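PDB 4G59: M152 protein from Murid herpesvirus 1, which probably helps the virus evade natural killer and T cells by binding RAE-1 ligands of NKG2D and retaining MHC class I molecules inside the cell. Local coordinates for residues I9-L21 / W168-R182. Numbering follows the deposited sequence.
Sequences IFEDERVDICQDL and WTSFCRKIVAMDNPR
The Cys18-Cys172 disulfide pins the loop 12-21 to helix 161-178 of the MHC class I-like platform. The loop leads from strand 5-11, in a second domain that is probably immunoglobulin-like, into platform strand 22-31. The chain leaves the helix at Asp179 and leads on to strand 185-191. The two SG atoms of Cys18 and Cys172 are 2.0 Å apart, with a chi3 of -97°. In Cys172, SG points away from its own backbone N (chi1 -164°), which carries it off the helix toward the loop. Val176 CG2 lies 3.9 Å from Cys18 SG and also meets Ile17 CG1. Just before strand 22-31, Leu21 CD1 rests on the helix backbone, 3.4 Å from Trp168 O.

Beyond the helix end, Arg14 NH1 donates to Asp179 O at 2.8 Å, with the acceptor at the guanidinium edge, near its plane. Asp179 OD2 sits over one guanidinium face, 3.2 Å from Arg14 NH1, and contributes charge only. That carboxylate has other partners, Thr256 OG1 and Trp258 NE1. Pro181 CB packs against Ile9 CG2 (3.9 Å). Arg182 forms a salt bridge with Glu11, through weak hydrogen bonds from Arg182 NH1 to both OE1 and OE2, the two planes turned 49° apart.

The charges run Arg182, Glu11, Arg14, Asp179, with a long middle link. This network probably favours the charged forms of Glu11 and Asp179. It ties strand 5-11 and the loop to the turn after the helix.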
# COMPACT_ATOMS: atom_id res chain seq x y z
N ILE B 9 -13.93 -23.81 8.96
CA ILE B 9 -14.36 -23.22 7.71
C ILE B 9 -15.88 -23.22 7.58
O ILE B 9 -16.52 -24.25 7.77
CB ILE B 9 -13.69 -23.94 6.54
CG1 ILE B 9 -12.20 -23.68 6.61
CG2 ILE B 9 -14.26 -23.44 5.20
CD1 ILE B 9 -11.38 -24.59 5.73
N PHE B 10 -16.46 -22.06 7.27
CA PHE B 10 -17.91 -21.94 7.18
C PHE B 10 -18.32 -21.59 5.76
O PHE B 10 -17.90 -20.58 5.21
CB PHE B 10 -18.43 -20.89 8.18
CG PHE B 10 -18.06 -21.18 9.61
CD1 PHE B 10 -18.85 -22.01 10.40
CD2 PHE B 10 -16.90 -20.66 10.16
CE1 PHE B 10 -18.50 -22.29 11.72
CE2 PHE B 10 -16.55 -20.93 11.48
CZ PHE B 10 -17.35 -21.75 12.25
N GLU B 11 -19.12 -22.46 5.17
CA GLU B 11 -19.60 -22.23 3.83
C GLU B 11 -21.11 -22.31 3.86
O GLU B 11 -21.66 -23.26 4.37
CB GLU B 11 -19.04 -23.28 2.88
CG GLU B 11 -17.55 -23.46 3.00
CD GLU B 11 -17.07 -24.78 2.46
OE1 GLU B 11 -16.43 -24.80 1.40
OE2 GLU B 11 -17.31 -25.80 3.13
N ASP B 12 -21.77 -21.32 3.30
CA ASP B 12 -23.22 -21.39 3.22
C ASP B 12 -23.56 -21.64 1.77
O ASP B 12 -23.78 -22.78 1.38
CB ASP B 12 -23.86 -20.08 3.69
CG ASP B 12 -25.36 -20.09 3.54
OD1 ASP B 12 -25.96 -21.19 3.55
OD2 ASP B 12 -25.96 -19.00 3.42
N GLU B 13 -23.58 -20.58 0.98
CA GLU B 13 -23.85 -20.71 -0.43
C GLU B 13 -22.74 -20.01 -1.18
O GLU B 13 -22.45 -18.85 -0.90
CB GLU B 13 -25.21 -20.08 -0.75
CG GLU B 13 -26.07 -20.90 -1.67
CD GLU B 13 -27.50 -20.41 -1.76
OE1 GLU B 13 -27.77 -19.26 -1.38
OE2 GLU B 13 -28.36 -21.18 -2.22
N ARG B 14 -22.12 -20.68 -2.14
CA ARG B 14 -21.09 -20.01 -2.94
C ARG B 14 -21.68 -18.79 -3.67
O ARG B 14 -22.74 -18.89 -4.29
CB ARG B 14 -20.43 -20.97 -3.94
CG ARG B 14 -19.27 -21.78 -3.37
CD ARG B 14 -18.09 -20.90 -2.92
NE ARG B 14 -17.16 -21.65 -2.08
CZ ARG B 14 -15.96 -22.08 -2.47
NH1 ARG B 14 -15.52 -21.82 -3.69
NH2 ARG B 14 -15.19 -22.75 -1.63
N VAL B 15 -21.01 -17.65 -3.55
CA VAL B 15 -21.40 -16.45 -4.29
C VAL B 15 -20.66 -16.36 -5.62
O VAL B 15 -19.42 -16.43 -5.66
CB VAL B 15 -21.14 -15.17 -3.49
CG1 VAL B 15 -21.60 -13.95 -4.29
CG2 VAL B 15 -21.81 -15.22 -2.12
N ASP B 16 -21.40 -16.22 -6.71
CA ASP B 16 -20.78 -16.06 -8.01
C ASP B 16 -20.49 -14.57 -8.21
O ASP B 16 -21.40 -13.78 -8.38
CB ASP B 16 -21.71 -16.57 -9.10
CG ASP B 16 -21.12 -16.42 -10.50
OD1 ASP B 16 -19.87 -16.41 -10.65
OD2 ASP B 16 -21.92 -16.33 -11.45
N ILE B 17 -19.21 -14.21 -8.21
CA ILE B 17 -18.82 -12.81 -8.29
C ILE B 17 -18.53 -12.34 -9.71
O ILE B 17 -18.08 -11.22 -9.90
CB ILE B 17 -17.55 -12.58 -7.50
CG1 ILE B 17 -16.47 -13.53 -8.00
CG2 ILE B 17 -17.81 -12.82 -6.00
CD1 ILE B 17 -15.11 -13.14 -7.57
N CYS B 18 -18.79 -13.18 -10.70
CA CYS B 18 -18.39 -12.88 -12.07
C CYS B 18 -19.46 -12.23 -12.93
O CYS B 18 -19.23 -11.94 -14.11
CB CYS B 18 -17.87 -14.13 -12.76
SG CYS B 18 -16.31 -14.68 -12.08
N GLN B 19 -20.63 -11.99 -12.34
CA GLN B 19 -21.67 -11.24 -13.05
C GLN B 19 -21.49 -9.75 -12.90
O GLN B 19 -20.89 -9.28 -11.92
CB GLN B 19 -23.06 -11.62 -12.57
CG GLN B 19 -23.69 -12.74 -13.36
CD GLN B 19 -23.49 -14.07 -12.71
OE1 GLN B 19 -24.04 -14.34 -11.65
NE2 GLN B 19 -22.67 -14.92 -13.34
N ASP B 20 -22.02 -9.01 -13.87
CA ASP B 20 -21.87 -7.55 -13.93
C ASP B 20 -20.41 -7.20 -13.81
O ASP B 20 -20.02 -6.45 -12.92
CB ASP B 20 -22.70 -6.87 -12.83
CG ASP B 20 -24.18 -6.97 -13.09
OD1 ASP B 20 -24.57 -7.84 -13.89
OD2 ASP B 20 -24.95 -6.20 -12.49
N LEU B 21 -19.62 -7.79 -14.70
CA LEU B 21 -18.17 -7.71 -14.61
C LEU B 21 -17.75 -6.26 -14.73
O LEU B 21 -18.26 -5.50 -15.58
CB LEU B 21 -17.50 -8.61 -15.66
CG LEU B 21 -15.98 -8.80 -15.54
CD1 LEU B 21 -15.54 -10.16 -15.96
CD2 LEU B 21 -15.24 -7.77 -16.39
N TRP B 168 -11.88 -11.25 -19.57
CA TRP B 168 -11.94 -11.05 -18.12
C TRP B 168 -13.01 -11.90 -17.43
O TRP B 168 -12.88 -12.22 -16.25
CB TRP B 168 -12.00 -9.56 -17.77
CG TRP B 168 -10.68 -8.93 -18.10
CD1 TRP B 168 -10.33 -8.33 -19.27
CD2 TRP B 168 -9.51 -8.92 -17.28
NE1 TRP B 168 -9.02 -7.92 -19.22
CE2 TRP B 168 -8.49 -8.28 -18.01
CE3 TRP B 168 -9.23 -9.39 -15.99
CZ2 TRP B 168 -7.20 -8.10 -17.49
CZ3 TRP B 168 -7.95 -9.21 -15.48
CH2 TRP B 168 -6.95 -8.57 -16.23
N THR B 169 -14.05 -12.29 -18.17
CA THR B 169 -15.03 -13.23 -17.63
C THR B 169 -14.35 -14.58 -17.43
O THR B 169 -14.55 -15.25 -16.42
CB THR B 169 -16.26 -13.35 -18.53
OG1 THR B 169 -16.99 -12.12 -18.49
CG2 THR B 169 -17.16 -14.51 -18.07
N SER B 170 -13.52 -14.96 -18.39
CA SER B 170 -12.73 -16.18 -18.33
C SER B 170 -11.74 -16.17 -17.15
O SER B 170 -11.54 -17.18 -16.46
CB SER B 170 -12.00 -16.36 -19.66
OG SER B 170 -10.89 -17.22 -19.54
N PHE B 171 -11.13 -15.02 -16.89
CA PHE B 171 -10.20 -14.93 -15.77
C PHE B 171 -10.97 -15.00 -14.47
O PHE B 171 -10.55 -15.66 -13.52
CB PHE B 171 -9.41 -13.62 -15.82
CG PHE B 171 -8.44 -13.54 -16.96
CD1 PHE B 171 -8.06 -14.68 -17.64
CD2 PHE B 171 -7.91 -12.32 -17.35
CE1 PHE B 171 -7.15 -14.60 -18.69
CE2 PHE B 171 -7.00 -12.23 -18.38
CZ PHE B 171 -6.63 -13.37 -19.06
N CYS B 172 -12.11 -14.31 -14.43
CA CYS B 172 -12.98 -14.36 -13.25
C CYS B 172 -13.43 -15.78 -12.92
O CYS B 172 -13.42 -16.18 -11.76
CB CYS B 172 -14.19 -13.45 -13.40
SG CYS B 172 -15.03 -13.12 -11.85
N ARG B 173 -13.87 -16.53 -13.94
CA ARG B 173 -14.36 -17.88 -13.73
C ARG B 173 -13.25 -18.82 -13.25
O ARG B 173 -13.50 -19.72 -12.42
CB ARG B 173 -15.00 -18.43 -15.01
CG ARG B 173 -16.28 -17.72 -15.52
CD ARG B 173 -16.75 -18.49 -16.77
NE ARG B 173 -17.72 -17.87 -17.69
CZ ARG B 173 -18.86 -17.29 -17.34
NH1 ARG B 173 -19.22 -17.15 -16.06
NH2 ARG B 173 -19.65 -16.82 -18.29
N LYS B 174 -12.03 -18.62 -13.76
CA LYS B 174 -10.86 -19.39 -13.30
C LYS B 174 -10.61 -19.17 -11.80
O LYS B 174 -10.36 -20.13 -11.04
CB LYS B 174 -9.62 -19.04 -14.13
CG LYS B 174 -8.35 -19.77 -13.71
CD LYS B 174 -8.45 -21.26 -14.01
CE LYS B 174 -7.14 -21.97 -13.73
NZ LYS B 174 -7.21 -23.41 -14.11
N ILE B 175 -10.76 -17.92 -11.37
CA ILE B 175 -10.58 -17.55 -9.96
C ILE B 175 -11.63 -18.21 -9.06
O ILE B 175 -11.29 -18.83 -8.03
CB ILE B 175 -10.71 -16.05 -9.77
CG1 ILE B 175 -9.54 -15.32 -10.44
CG2 ILE B 175 -10.80 -15.71 -8.30
CD1 ILE B 175 -9.81 -13.75 -10.55
N VAL B 176 -12.90 -18.05 -9.44
CA VAL B 176 -14.01 -18.74 -8.78
C VAL B 176 -13.73 -20.24 -8.73
O VAL B 176 -13.92 -20.86 -7.69
CB VAL B 176 -15.32 -18.43 -9.52
CG1 VAL B 176 -16.35 -19.52 -9.30
CG2 VAL B 176 -15.86 -17.11 -9.06
N ALA B 177 -13.24 -20.79 -9.84
CA ALA B 177 -12.96 -22.24 -9.97
C ALA B 177 -11.86 -22.76 -9.06
O ALA B 177 -11.88 -23.93 -8.68
CB ALA B 177 -12.64 -22.63 -11.45
N MET B 178 -10.87 -21.92 -8.75
CA MET B 178 -9.72 -22.41 -7.98
C MET B 178 -9.95 -22.17 -6.52
O MET B 178 -9.23 -22.69 -5.68
CB MET B 178 -8.43 -21.68 -8.36
CG MET B 178 -8.00 -21.78 -9.79
SD MET B 178 -6.31 -21.18 -9.99
CE MET B 178 -6.29 -19.77 -8.89
N ASP B 179 -10.96 -21.35 -6.22
CA ASP B 179 -11.17 -20.87 -4.87
C ASP B 179 -11.66 -21.97 -3.94
O ASP B 179 -12.81 -22.40 -3.98
CB ASP B 179 -12.15 -19.69 -4.86
CG ASP B 179 -12.69 -19.37 -3.49
OD1 ASP B 179 -11.91 -19.39 -2.50
OD2 ASP B 179 -13.89 -19.09 -3.40
N ASN B 180 -10.75 -22.41 -3.08
CA ASN B 180 -11.02 -23.46 -2.14
C ASN B 180 -10.32 -23.13 -0.84
O ASN B 180 -9.10 -23.22 -0.76
CB ASN B 180 -10.49 -24.77 -2.71
CG ASN B 180 -10.80 -25.95 -1.82
OD1 ASN B 180 -10.92 -25.82 -0.59
ND2 ASN B 180 -10.93 -27.12 -2.42
N PRO B 181 -11.10 -22.79 0.20
CA PRO B 181 -10.56 -22.37 1.51
C PRO B 181 -9.61 -23.41 2.09
O PRO B 181 -8.75 -23.05 2.90
CB PRO B 181 -11.80 -22.31 2.41
CG PRO B 181 -12.99 -22.44 1.53
CD PRO B 181 -12.54 -23.08 0.25
N ARG B 182 -9.77 -24.69 1.71
CA ARG B 182 -8.93 -25.75 2.25
C ARG B 182 -7.58 -25.82 1.55
O ARG B 182 -6.68 -26.47 2.05
CB ARG B 182 -9.65 -27.12 2.23
CG ARG B 182 -10.98 -27.06 2.98
CD ARG B 182 -11.77 -28.36 3.02
NE ARG B 182 -12.80 -28.23 4.05
CZ ARG B 182 -13.93 -27.54 3.90
NH1 ARG B 182 -14.19 -26.94 2.73
NH2 ARG B 182 -14.79 -27.46 4.90
O HOH W 1 -18.91 -12.03 -16.89